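Local coordinates for Serine/threonine protein kinase (Mycobacterium tuberculosis, PDB 4ESQ), which probably phosphorylates serine and threonine residues of proteins with ATP through its kinase domain, the present chain being its extracellular sensor domain, at residues Q30-T36 and I70-S76; M38-V43 and S57-Y62; P42-L47 and K116-N122; E154-A158 and I176-G181; V167-A171 and I183-V188. All blocks are in the same frame, centred on the assembly; numbering follows the deposited sequence.

Contacts 4 and 5 are the buried ones: both set helix 179-192 against the neighbouring strands 154-162 and 165-173, and they touch through the Arg157-Asp168 salt bridge. Contact 5 is purely apolar, whereas contact 4 takes a glutamine side chain to the start of the helix. Contacts 1 and 3 are partly buried and add the short outermost strands 30-31 and 44-45 to the same sheet by antiparallel backbone pairing. Contact 2, also partly buried, joins the loop 38-43, between those two strands, to residues 57-62; irregular, it mixes polar and aromatic contacts, shares Pro42 and Val43 with contact 3, packs Met38 on Ile70 of contact 1 and reaches Asp168 of contact 5 through Ser57 and Tyr62.

Contact 1 of 5, residues Q30-T36 and I70-S76; sequences QPGKPIT and INGLISS
Ile35 forms the apolar centre: in the mt rotamer its CD1 lies 3.8 Å from Ile74 CD1, and its CG2 lies 4.1 Å from Ile70 CD1, so it spans two residues of the neighbouring strand. Leu73 (also mt) fills the bend of residues 31-34, its CD2 being 4.3 Å from Pro31 CB, 4.0 Å from Pro34 CA and 3.6 Å from Gly32 O. The two segments run antiparallel, 162° apart end to end, with residues 70-76 in beta conformation throughout. Gln30 and Ser76 form a hydrogen-bonded pair (Gln30 N to Ser76 O 3.0 Å, Ser76 N to Gln30 O 3.2 Å); next comes the non-hydrogen-bonded pair Pro31-Ser75, with CA atoms 4.1 Å apart, and then Gly32 N to Ile74 O, 2.9 Å. Residues 32-34 then loop outward and the register slips by one, so that Ile35 pairs with Gly72: Ile35 N to Gly72 O 2.9 Å, Gly72 N to Ile35 O 2.8 Å. Water fills the gaps in pairing: one molecule links Lys33 O (2.8 Å) to Ile74 N (3.0 Å), another Thr36 O (2.7 Å) to Ile70 N (2.9 Å). As strand 69-76 also pairs with strand 84-92, this is an interrupted edge strand closing one margin of the domain's antiparallel sheet.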
# COMPACT_ATOMS: atom_id res chain seq x y z
N GLN A 30 16.94 2.39 0.32
CA GLN A 30 17.08 2.57 1.76
C GLN A 30 15.77 3.04 2.37
O GLN A 30 15.08 3.88 1.79
CB GLN A 30 18.17 3.60 2.06
CG GLN A 30 19.59 3.05 1.96
CD GLN A 30 20.02 2.36 3.24
OE1 GLN A 30 20.60 2.99 4.13
NE2 GLN A 30 19.76 1.06 3.34
N PRO A 31 15.42 2.48 3.54
CA PRO A 31 14.21 2.88 4.26
C PRO A 31 14.39 4.22 4.96
O PRO A 31 15.51 4.58 5.33
CB PRO A 31 14.04 1.77 5.30
CG PRO A 31 15.43 1.27 5.54
CD PRO A 31 16.15 1.40 4.22
N GLY A 32 13.29 4.94 5.15
CA GLY A 32 13.28 6.13 5.97
C GLY A 32 12.94 5.81 7.41
O GLY A 32 13.07 4.67 7.86
N LYS A 33 12.49 6.82 8.15
CA LYS A 33 12.13 6.60 9.54
C LYS A 33 10.83 5.80 9.65
O LYS A 33 9.98 5.86 8.77
CB LYS A 33 12.00 7.94 10.27
CG LYS A 33 13.33 8.64 10.49
CD LYS A 33 13.16 10.03 11.11
CE LYS A 33 12.57 11.01 10.11
NZ LYS A 33 12.63 12.42 10.59
N PRO A 34 10.68 5.04 10.74
CA PRO A 34 9.43 4.29 10.90
C PRO A 34 8.22 5.21 10.82
O PRO A 34 8.22 6.30 11.37
CB PRO A 34 9.55 3.69 12.30
CG PRO A 34 11.03 3.55 12.51
CD PRO A 34 11.65 4.73 11.80
N ILE A 35 7.19 4.74 10.13
CA ILE A 35 5.91 5.42 10.08
C ILE A 35 4.98 4.73 11.06
O ILE A 35 4.78 3.52 10.98
CB ILE A 35 5.30 5.35 8.68
CG1 ILE A 35 6.26 5.98 7.67
CG2 ILE A 35 3.92 6.03 8.66
CD1 ILE A 35 5.90 5.72 6.21
N THR A 36 4.40 5.50 11.98
CA THR A 36 3.61 4.92 13.06
C THR A 36 2.23 5.56 13.23
O THR A 36 1.55 5.32 14.23
CB THR A 36 4.38 4.96 14.40
OG1 THR A 36 4.44 6.30 14.88
CG2 THR A 36 5.79 4.43 14.21
N ILE A 70 -0.68 1.22 13.29
CA ILE A 70 -0.12 1.08 11.95
C ILE A 70 1.40 1.19 12.03
O ILE A 70 1.95 1.99 12.80
CB ILE A 70 -0.71 2.16 10.98
CG1 ILE A 70 -0.05 2.12 9.59
CG2 ILE A 70 -0.62 3.55 11.59
CD1 ILE A 70 1.19 3.02 9.44
N ASN A 71 2.09 0.35 11.26
CA ASN A 71 3.54 0.46 11.15
C ASN A 71 3.96 0.35 9.70
O ASN A 71 3.56 -0.58 8.99
CB ASN A 71 4.25 -0.61 11.99
CG ASN A 71 5.72 -0.28 12.27
OD1 ASN A 71 6.61 -0.69 11.52
ND2 ASN A 71 5.97 0.46 13.35
N GLY A 72 4.75 1.31 9.23
CA GLY A 72 5.15 1.31 7.84
C GLY A 72 6.55 1.84 7.58
O GLY A 72 7.21 2.38 8.47
N LEU A 73 6.99 1.69 6.33
CA LEU A 73 8.29 2.19 5.88
C LEU A 73 8.22 2.61 4.42
O LEU A 73 7.58 1.94 3.60
CB LEU A 73 9.35 1.09 6.00
CG LEU A 73 9.93 0.75 7.37
CD1 LEU A 73 10.83 -0.49 7.24
CD2 LEU A 73 10.71 1.94 7.95
N ILE A 74 8.90 3.70 4.09
CA ILE A 74 9.03 4.11 2.70
C ILE A 74 10.49 3.96 2.32
O ILE A 74 11.37 4.43 3.04
CB ILE A 74 8.57 5.55 2.52
CG1 ILE A 74 7.04 5.61 2.62
CG2 ILE A 74 9.03 6.07 1.17
CD1 ILE A 74 6.47 6.99 2.71
N SER A 75 10.75 3.28 1.20
CA SER A 75 12.12 3.03 0.74
C SER A 75 12.33 3.45 -0.71
O SER A 75 11.44 3.28 -1.54
CB SER A 75 12.46 1.56 0.85
OG SER A 75 12.32 1.12 2.19
N SER A 76 13.52 3.95 -1.01
CA SER A 76 13.88 4.29 -2.39
C SER A 76 15.40 4.44 -2.48
O SER A 76 16.08 4.58 -1.46
CB SER A 76 13.21 5.61 -2.81
OG SER A 76 13.68 6.69 -2.02
O HOH W 1 10.07 5.62 6.02
O HOH W 2 0.01 3.29 15.19

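Contact 2 of 5, residues M38-V43 and S57-Y62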
# COMPACT_ATOMS: atom_id res chain seq x y z
N MET A 38 -1.33 7.20 10.68
CA MET A 38 -1.92 7.38 9.36
C MET A 38 -1.56 8.76 8.83
O MET A 38 -1.29 9.68 9.60
CB MET A 38 -3.44 7.23 9.40
CG MET A 38 -3.93 5.84 9.79
SD MET A 38 -3.49 4.60 8.56
CE MET A 38 -4.00 3.12 9.46
N ASP A 39 -1.56 8.89 7.51
CA ASP A 39 -1.17 10.12 6.84
C ASP A 39 -2.38 11.02 6.65
O ASP A 39 -3.32 10.67 5.94
CB ASP A 39 -0.54 9.73 5.49
CG ASP A 39 -0.13 10.93 4.66
OD1 ASP A 39 -0.13 12.07 5.18
OD2 ASP A 39 0.21 10.71 3.47
N SER A 40 -2.36 12.19 7.29
CA SER A 40 -3.48 13.13 7.16
C SER A 40 -3.08 14.40 6.41
O SER A 40 -3.80 15.39 6.46
CB SER A 40 -4.10 13.48 8.52
OG SER A 40 -3.19 14.17 9.36
N SER A 41 -1.95 14.37 5.73
CA SER A 41 -1.57 15.50 4.90
C SER A 41 -2.61 15.60 3.79
O SER A 41 -3.02 14.58 3.23
CB SER A 41 -0.16 15.32 4.34
OG SER A 41 -0.09 14.17 3.52
N PRO A 42 -3.05 16.82 3.48
CA PRO A 42 -4.18 16.97 2.55
C PRO A 42 -3.84 16.52 1.13
O PRO A 42 -2.76 16.81 0.62
CB PRO A 42 -4.46 18.48 2.57
CG PRO A 42 -3.18 19.10 2.99
CD PRO A 42 -2.57 18.13 3.97
N VAL A 43 -4.77 15.82 0.50
CA VAL A 43 -4.69 15.53 -0.92
C VAL A 43 -6.10 15.52 -1.48
O VAL A 43 -7.04 15.06 -0.83
CB VAL A 43 -3.96 14.20 -1.19
CG1 VAL A 43 -4.63 13.07 -0.42
CG2 VAL A 43 -3.91 13.91 -2.68
N SER A 57 -2.15 3.72 3.81
CA SER A 57 -2.12 4.37 5.12
C SER A 57 -2.72 5.78 5.19
O SER A 57 -2.22 6.63 5.93
CB SER A 57 -0.67 4.44 5.64
OG SER A 57 0.05 3.26 5.35
N GLN A 58 -3.79 6.02 4.46
CA GLN A 58 -4.38 7.35 4.43
C GLN A 58 -5.41 7.54 5.54
O GLN A 58 -6.31 6.73 5.71
CB GLN A 58 -5.04 7.62 3.08
CG GLN A 58 -4.06 7.60 1.91
CD GLN A 58 -3.08 8.76 1.98
OE1 GLN A 58 -3.45 9.91 1.72
NE2 GLN A 58 -1.84 8.47 2.37
N ASP A 59 -5.28 8.64 6.29
CA ASP A 59 -6.20 8.89 7.39
C ASP A 59 -7.69 8.86 6.99
O ASP A 59 -8.48 8.18 7.66
CB ASP A 59 -5.86 10.19 8.11
CG ASP A 59 -6.72 10.41 9.34
OD1 ASP A 59 -6.50 9.72 10.35
OD2 ASP A 59 -7.63 11.27 9.28
N PRO A 60 -8.09 9.58 5.92
CA PRO A 60 -9.51 9.62 5.54
C PRO A 60 -10.05 8.25 5.15
O PRO A 60 -11.25 7.98 5.21
CB PRO A 60 -9.52 10.55 4.33
CG PRO A 60 -8.33 11.42 4.51
CD PRO A 60 -7.29 10.53 5.13
N VAL A 61 -9.15 7.37 4.74
CA VAL A 61 -9.52 6.03 4.33
C VAL A 61 -9.70 5.11 5.54
O VAL A 61 -10.65 4.33 5.59
CB VAL A 61 -8.46 5.46 3.37
CG1 VAL A 61 -8.79 4.02 2.99
CG2 VAL A 61 -8.33 6.36 2.13
N TYR A 62 -8.80 5.20 6.51
CA TYR A 62 -8.83 4.31 7.67
C TYR A 62 -9.65 4.83 8.85
O TYR A 62 -9.97 4.08 9.78
CB TYR A 62 -7.41 4.02 8.15
CG TYR A 62 -6.68 2.95 7.37
CD1 TYR A 62 -6.74 1.62 7.77
CD2 TYR A 62 -5.91 3.26 6.25
CE1 TYR A 62 -6.06 0.63 7.08
CE2 TYR A 62 -5.24 2.27 5.55
CZ TYR A 62 -5.31 0.96 5.98
OH TYR A 62 -4.66 -0.03 5.30
O HOH W 3 -1.93 12.39 2.23
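Asp39, an acid beside a bound terbium ion about 3 Å from its side chain at nearest atoms, is tied to its surroundings through backbone and carboxylate alike. Its OD1 accepts from Ser41 N at 3.0 Å, an Asx turn, and from Ser41 OG at 2.7 Å, while its OD2 takes a bond from Gln58 NE2 at 3.2 Å. The backbone of Asp39 bridges Gln58: Asp39 N donates to Ser57 O (2.8 Å) and Asp59 N to Asp39 O (2.8 Å). The loop thus satisfies the first NH of the short helix 59-62, for which Gln58 holds the N-cap position. One water lies within hydrogen-bonding reach of Ser41 O (2.6 Å) and Gln58 OE1 (3.0 Å), an oxygen that also accepts from Gln51. On the apolar side, Met38 CE sits over the face of the Tyr62 ring, 3.6 Å from the centroid and 21° off the normal, a CH-pi contact; Met38 SD, 4.1 Å from that centroid, adds an oblique Met-aromatic contact. Phe102 stacks on Tyr62, whose hydroxyl bonds to Asp168. The chemistry implies a loop fixed by two means, an apolar methionine-tyrosine contact at one end and an acidic, hydrated turn at the other, whose charge suits a cation.

Contact 3 of 5, residues P42-L47 and K116-N122; sequences PVTVSL and KTVTVTN
Leu47, Val118 and Thr121 are most covered, spread along an antiparallel pairing (165° between end-to-end directions) of the edge strand 44-45 with strand 117-122. Leu47 (mt) closes one end: its CD1 lies 3.9 Å from Val118 CG1 and 3.8 Å from Lys116 CD. Val118 (chi1 m) puts its CB 4.0 Å from Val45 CG1, and Leu54 of helix 51-54 covers Val45, Val118 and Val120. Thr121 pairs with Thr44, hydrogen-bonded both ways: Thr44 N to Thr121 O 3.0 Å, Thr121 N to Thr44 O 2.8 Å. A water bonds to Thr44 O (3.0 Å) and Thr121 OG1 (2.9 Å), the latter also bound to Thr126. Val45 and Val120 follow as a non-hydrogen-bonded pair, CA atoms 4.6 Å apart. Strand geometry stops at Ser46 (phi/psi -55/-38, chi1 p); Ser46 N still reaches Thr119 O (2.9 Å), but Thr119 N bonds to Ser46 OG (2.9 Å). The serine hydroxyl extends the pairing beyond the strand, with valines on the inner face and threonines, one bound to the water, on the other.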
# COMPACT_ATOMS: atom_id res chain seq x y z
N PRO A 42 -3.05 16.82 3.48
CA PRO A 42 -4.18 16.97 2.55
C PRO A 42 -3.84 16.52 1.13
O PRO A 42 -2.76 16.81 0.62
CB PRO A 42 -4.46 18.48 2.57
CG PRO A 42 -3.18 19.10 2.99
CD PRO A 42 -2.57 18.13 3.97
N VAL A 43 -4.77 15.82 0.50
CA VAL A 43 -4.69 15.53 -0.92
C VAL A 43 -6.10 15.52 -1.48
O VAL A 43 -7.04 15.06 -0.83
CB VAL A 43 -3.96 14.20 -1.19
CG1 VAL A 43 -4.63 13.07 -0.42
CG2 VAL A 43 -3.91 13.91 -2.68
N THR A 44 -6.25 16.05 -2.69
CA THR A 44 -7.55 16.14 -3.32
C THR A 44 -7.58 15.22 -4.53
O THR A 44 -6.73 15.33 -5.42
CB THR A 44 -7.81 17.57 -3.80
OG1 THR A 44 -7.62 18.47 -2.69
CG2 THR A 44 -9.24 17.71 -4.34
N VAL A 45 -8.53 14.30 -4.56
CA VAL A 45 -8.68 13.39 -5.69
C VAL A 45 -10.03 13.65 -6.34
O VAL A 45 -11.04 13.75 -5.63
CB VAL A 45 -8.59 11.93 -5.25
CG1 VAL A 45 -8.52 11.01 -6.47
CG2 VAL A 45 -7.37 11.75 -4.37
N SER A 46 -10.03 13.79 -7.66
CA SER A 46 -11.24 14.15 -8.41
C SER A 46 -12.39 13.20 -8.11
O SER A 46 -13.54 13.62 -8.02
CB SER A 46 -10.95 14.22 -9.91
OG SER A 46 -10.44 13.00 -10.40
N LEU A 47 -12.07 11.92 -7.95
CA LEU A 47 -13.02 10.98 -7.35
C LEU A 47 -12.51 10.68 -5.94
O LEU A 47 -11.59 9.87 -5.76
CB LEU A 47 -13.11 9.69 -8.18
CG LEU A 47 -13.55 9.86 -9.64
CD1 LEU A 47 -13.43 8.54 -10.40
CD2 LEU A 47 -14.98 10.41 -9.72
N LYS A 116 -10.35 4.09 -14.88
CA LYS A 116 -10.60 5.53 -14.90
C LYS A 116 -9.34 6.35 -14.68
O LYS A 116 -8.38 5.89 -14.05
CB LYS A 116 -11.64 5.91 -13.84
CG LYS A 116 -12.99 5.24 -14.00
CD LYS A 116 -13.94 5.69 -12.90
CE LYS A 116 -15.28 4.97 -12.99
NZ LYS A 116 -16.21 5.47 -11.95
N THR A 117 -9.32 7.57 -15.21
CA THR A 117 -8.27 8.52 -14.88
C THR A 117 -8.80 9.49 -13.83
O THR A 117 -9.92 9.97 -13.95
CB THR A 117 -7.80 9.29 -16.13
OG1 THR A 117 -7.36 8.37 -17.14
CG2 THR A 117 -6.65 10.23 -15.78
N VAL A 118 -8.00 9.75 -12.80
CA VAL A 118 -8.35 10.73 -11.77
C VAL A 118 -7.31 11.85 -11.75
O VAL A 118 -6.16 11.66 -12.17
CB VAL A 118 -8.46 10.08 -10.36
CG1 VAL A 118 -9.60 9.08 -10.34
CG2 VAL A 118 -7.14 9.43 -9.95
N THR A 119 -7.73 13.03 -11.29
CA THR A 119 -6.83 14.16 -11.09
C THR A 119 -6.47 14.21 -9.61
O THR A 119 -7.35 14.10 -8.75
CB THR A 119 -7.51 15.49 -11.50
OG1 THR A 119 -7.96 15.41 -12.86
CG2 THR A 119 -6.54 16.64 -11.38
N VAL A 120 -5.19 14.37 -9.30
CA VAL A 120 -4.75 14.41 -7.92
C VAL A 120 -4.01 15.71 -7.65
O VAL A 120 -3.11 16.08 -8.40
CB VAL A 120 -3.80 13.24 -7.60
CG1 VAL A 120 -3.42 13.27 -6.12
CG2 VAL A 120 -4.46 11.93 -7.96
N THR A 121 -4.40 16.40 -6.59
CA THR A 121 -3.73 17.65 -6.25
C THR A 121 -3.07 17.52 -4.89
O THR A 121 -3.69 17.10 -3.91
CB THR A 121 -4.70 18.85 -6.25
OG1 THR A 121 -5.34 18.93 -7.53
CG2 THR A 121 -3.94 20.15 -5.99
N ASN A 122 -1.79 17.88 -4.84
CA ASN A 122 -1.01 17.80 -3.62
C ASN A 122 0.04 18.90 -3.65
O ASN A 122 0.75 19.07 -4.64
CB ASN A 122 -0.35 16.42 -3.49
CG ASN A 122 0.25 16.18 -2.11
OD1 ASN A 122 0.80 17.10 -1.49
ND2 ASN A 122 0.15 14.95 -1.63
O HOH W 4 -7.49 17.02 -7.83

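Contact 4 of 5, residues E154-A158 and I176-G181; sequences ECQRA and ITNQAG
This is a buried strand-to-helix contact, in which the start of the C-terminal helix 179-192 is docked on strand 154-162 of the antiparallel sheet. The strand forms a beta hairpin with 165-173, tied across by the Cys155-Cys172 disulfide, and the chain then turns back through residues 176-178 to begin the helix, with Asn178 at the N-cap. Glu154, Gln156 and Ala158 direct their CA-to-CB bonds toward this segment, Cys155 and Arg157 away. At the Glu154 end Ile176 (mm rotamer) lays CG2 3.7 Å from Gln156 CB and CG1 3.7 Å from Glu154 O; a water links Glu154 OE1 (2.6 Å) to Ile176 N (2.9 Å), while Glu154 OE2 bonds to Thr146. At the Ala158 end Ala158 CB meets Ala180 CB at 3.7 Å, two small side chains that permit CA atoms 5.4 Å apart. Gly181 suits its place, since a CB there would collide with Asn178 OD1. Between these ends stands Gln156, extended with chi1 and chi2 both t: its NE2 donates to Asn178 OD1 at 2.9 Å, and its OE1 accepts a weak bond from Ala180 N at 2.8 Å and a better-directed one from Gly181 N at 3.0 Å, 155° at the hydrogen.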
# COMPACT_ATOMS: atom_id res chain seq x y z
N GLU A 154 4.86 4.20 -12.92
CA GLU A 154 3.63 3.54 -12.51
C GLU A 154 3.73 3.06 -11.08
O GLU A 154 4.82 2.98 -10.54
CB GLU A 154 3.34 2.34 -13.42
CG GLU A 154 3.02 2.70 -14.85
CD GLU A 154 2.70 1.48 -15.69
OE1 GLU A 154 3.60 0.62 -15.86
OE2 GLU A 154 1.55 1.37 -16.18
N CYS A 155 2.59 2.77 -10.47
CA CYS A 155 2.58 2.17 -9.13
C CYS A 155 1.63 0.99 -9.13
O CYS A 155 0.60 1.03 -9.79
CB CYS A 155 2.12 3.17 -8.07
SG CYS A 155 3.21 4.58 -7.83
N GLN A 156 1.99 -0.07 -8.41
CA GLN A 156 1.00 -1.09 -8.11
C GLN A 156 0.61 -1.01 -6.65
O GLN A 156 1.48 -0.96 -5.76
CB GLN A 156 1.51 -2.50 -8.42
CG GLN A 156 0.40 -3.56 -8.25
CD GLN A 156 0.93 -4.98 -8.28
OE1 GLN A 156 1.98 -5.27 -7.72
NE2 GLN A 156 0.18 -5.89 -8.92
N ARG A 157 -0.70 -0.94 -6.41
CA ARG A 157 -1.23 -1.03 -5.06
C ARG A 157 -1.57 -2.49 -4.77
O ARG A 157 -2.09 -3.19 -5.64
CB ARG A 157 -2.49 -0.17 -4.92
CG ARG A 157 -2.24 1.34 -4.92
CD ARG A 157 -1.72 1.83 -3.58
NE ARG A 157 -2.76 1.93 -2.55
CZ ARG A 157 -2.85 1.12 -1.49
NH1 ARG A 157 -1.98 0.13 -1.33
NH2 ARG A 157 -3.82 1.31 -0.60
N ALA A 158 -1.28 -2.95 -3.56
CA ALA A 158 -1.73 -4.27 -3.15
C ALA A 158 -2.22 -4.20 -1.72
O ALA A 158 -1.60 -3.55 -0.87
CB ALA A 158 -0.61 -5.29 -3.27
N ILE A 176 6.90 -1.87 -13.54
CA ILE A 176 5.99 -2.50 -12.59
C ILE A 176 5.15 -3.58 -13.26
O ILE A 176 4.56 -3.35 -14.32
CB ILE A 176 5.06 -1.45 -11.94
CG1 ILE A 176 5.87 -0.48 -11.07
CG2 ILE A 176 3.96 -2.13 -11.14
CD1 ILE A 176 6.61 -1.13 -9.92
N THR A 177 5.10 -4.76 -12.64
CA THR A 177 4.16 -5.79 -13.04
C THR A 177 3.39 -6.30 -11.83
O THR A 177 2.19 -6.13 -11.75
CB THR A 177 4.82 -6.96 -13.78
OG1 THR A 177 5.95 -7.43 -13.04
CG2 THR A 177 5.26 -6.53 -15.18
N ASN A 178 4.10 -6.92 -10.88
CA ASN A 178 3.43 -7.42 -9.68
C ASN A 178 4.27 -7.28 -8.41
O ASN A 178 4.14 -8.08 -7.48
CB ASN A 178 2.99 -8.88 -9.88
CG ASN A 178 2.00 -9.35 -8.82
OD1 ASN A 178 1.06 -8.64 -8.47
ND2 ASN A 178 2.21 -10.57 -8.31
N GLN A 179 5.12 -6.26 -8.35
CA GLN A 179 5.99 -6.09 -7.18
C GLN A 179 5.23 -5.89 -5.86
O GLN A 179 5.63 -6.40 -4.81
CB GLN A 179 6.98 -4.94 -7.39
CG GLN A 179 8.08 -5.22 -8.42
CD GLN A 179 7.66 -4.86 -9.84
OE1 GLN A 179 6.47 -4.80 -10.16
NE2 GLN A 179 8.65 -4.61 -10.70
N ALA A 180 4.13 -5.15 -5.91
CA ALA A 180 3.36 -4.92 -4.69
C ALA A 180 2.64 -6.21 -4.27
O ALA A 180 2.53 -6.51 -3.08
CB ALA A 180 2.38 -3.78 -4.88
N GLY A 181 2.17 -6.98 -5.25
CA GLY A 181 1.59 -8.27 -4.96
C GLY A 181 2.62 -9.17 -4.30
O GLY A 181 2.29 -9.92 -3.38
O HOH W 5 5.87 0.60 -14.64

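Contact 5 of 5, residues V167-A171 and I183-V188; sequences VDVNA and IAAKIV
Ile183 opens the contact in the mt rotamer, with CG2 3.8 Å from Val169 CG1 and CD1 4.3 Å from Ala171 CB, so that it covers the C-terminal half of strand segment 167-171; Val23 of helix 17-24 and Val86 of strand 84-92 also touch it. Next, Ala184 makes the closest backbone approach, its CA 6.2 Å from Val167 CA, and this small residue lets Val167 CG1 come within 3.9 Å of Ala184 CA and 4.1 Å of Ala184 CB. One helical turn on, after Ile187 N has bonded back to Ile183 O at 2.9 Å, Ile187 (mt) packs on both valines, CG2 3.8 Å from Val167 CG2, and CD1 3.9 Å from Val167 CG1 and 4.1 Å from Val169 CG2. Val188, with its N bonded to Ala184 O at 2.9 Å, finishes the row by placing CG2 4.1 Å from Val167 CG2. Both valines of the strand are in the t rotamer. The axes of the two segments approach to 8.6 Å and run at 151°, so the helix lies on the sheet face about 29° from antiparallel to the strand. From the other face Asp168 forms a salt bridge with Arg157 and accepts bonds from Tyr62 OH and Ser57 N. The chemistry implies a two-sided strand: purely aliphatic, shape-dependent packing beneath the C-terminal helix, and buried polar pairing on the reverse.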
# COMPACT_ATOMS: atom_id res chain seq x y z
N VAL A 167 -2.49 -5.70 5.23
CA VAL A 167 -1.21 -5.43 4.59
C VAL A 167 -1.51 -4.44 3.47
O VAL A 167 -2.39 -4.68 2.65
CB VAL A 167 -0.63 -6.73 4.03
CG1 VAL A 167 0.70 -6.48 3.33
CG2 VAL A 167 -0.45 -7.72 5.17
N ASP A 168 -0.80 -3.31 3.45
CA ASP A 168 -1.15 -2.21 2.56
C ASP A 168 0.11 -1.70 1.89
O ASP A 168 0.95 -1.08 2.54
CB ASP A 168 -1.79 -1.09 3.40
CG ASP A 168 -2.62 -0.13 2.57
OD1 ASP A 168 -2.67 -0.28 1.34
OD2 ASP A 168 -3.23 0.79 3.17
N VAL A 169 0.25 -1.96 0.59
CA VAL A 169 1.51 -1.74 -0.12
C VAL A 169 1.38 -0.92 -1.41
O VAL A 169 0.46 -1.15 -2.21
CB VAL A 169 2.16 -3.09 -0.47
CG1 VAL A 169 3.47 -2.88 -1.24
CG2 VAL A 169 2.40 -3.92 0.80
N ASN A 170 2.30 0.01 -1.62
CA ASN A 170 2.39 0.75 -2.87
C ASN A 170 3.80 0.60 -3.38
O ASN A 170 4.76 0.91 -2.66
CB ASN A 170 2.07 2.23 -2.63
CG ASN A 170 1.68 2.97 -3.91
OD1 ASN A 170 1.40 2.36 -4.94
ND2 ASN A 170 1.66 4.29 -3.84
N ALA A 171 3.95 0.06 -4.59
CA ALA A 171 5.28 -0.16 -5.16
C ALA A 171 5.35 0.51 -6.52
O ALA A 171 4.52 0.23 -7.40
CB ALA A 171 5.58 -1.65 -5.27
N ILE A 183 5.31 -8.23 -2.57
CA ILE A 183 5.62 -7.70 -1.25
C ILE A 183 4.52 -8.11 -0.28
O ILE A 183 4.79 -8.62 0.82
CB ILE A 183 5.82 -6.17 -1.30
CG1 ILE A 183 7.15 -5.85 -1.99
CG2 ILE A 183 5.79 -5.55 0.09
CD1 ILE A 183 7.27 -4.41 -2.46
N ALA A 184 3.27 -7.92 -0.69
CA ALA A 184 2.14 -8.26 0.17
C ALA A 184 2.17 -9.73 0.58
O ALA A 184 1.97 -10.07 1.75
CB ALA A 184 0.83 -7.94 -0.54
N ALA A 185 2.44 -10.61 -0.39
CA ALA A 185 2.47 -12.04 -0.11
C ALA A 185 3.58 -12.39 0.88
O ALA A 185 3.40 -13.25 1.74
CB ALA A 185 2.62 -12.83 -1.39
N LYS A 186 4.72 -11.71 0.77
CA LYS A 186 5.82 -11.96 1.69
C LYS A 186 5.48 -11.48 3.11
O LYS A 186 5.79 -12.16 4.09
CB LYS A 186 7.12 -11.35 1.17
CG LYS A 186 7.62 -12.03 -0.11
CD LYS A 186 8.82 -11.32 -0.71
CE LYS A 186 9.35 -12.05 -1.95
NZ LYS A 186 9.86 -13.42 -1.62
N ILE A 187 4.84 -10.33 3.22
CA ILE A 187 4.38 -9.85 4.52
C ILE A 187 3.33 -10.79 5.12
O ILE A 187 3.36 -11.08 6.32
CB ILE A 187 3.86 -8.41 4.44
CG1 ILE A 187 4.99 -7.47 4.03
CG2 ILE A 187 3.26 -7.97 5.79
CD1 ILE A 187 4.53 -6.05 3.62
N VAL A 188 2.41 -11.29 4.30
CA VAL A 188 1.41 -12.23 4.77
C VAL A 188 2.08 -13.49 5.33
O VAL A 188 1.65 -14.03 6.35
CB VAL A 188 0.43 -12.60 3.66
CG1 VAL A 188 -0.32 -13.89 4.00
CG2 VAL A 188 -0.53 -11.45 3.39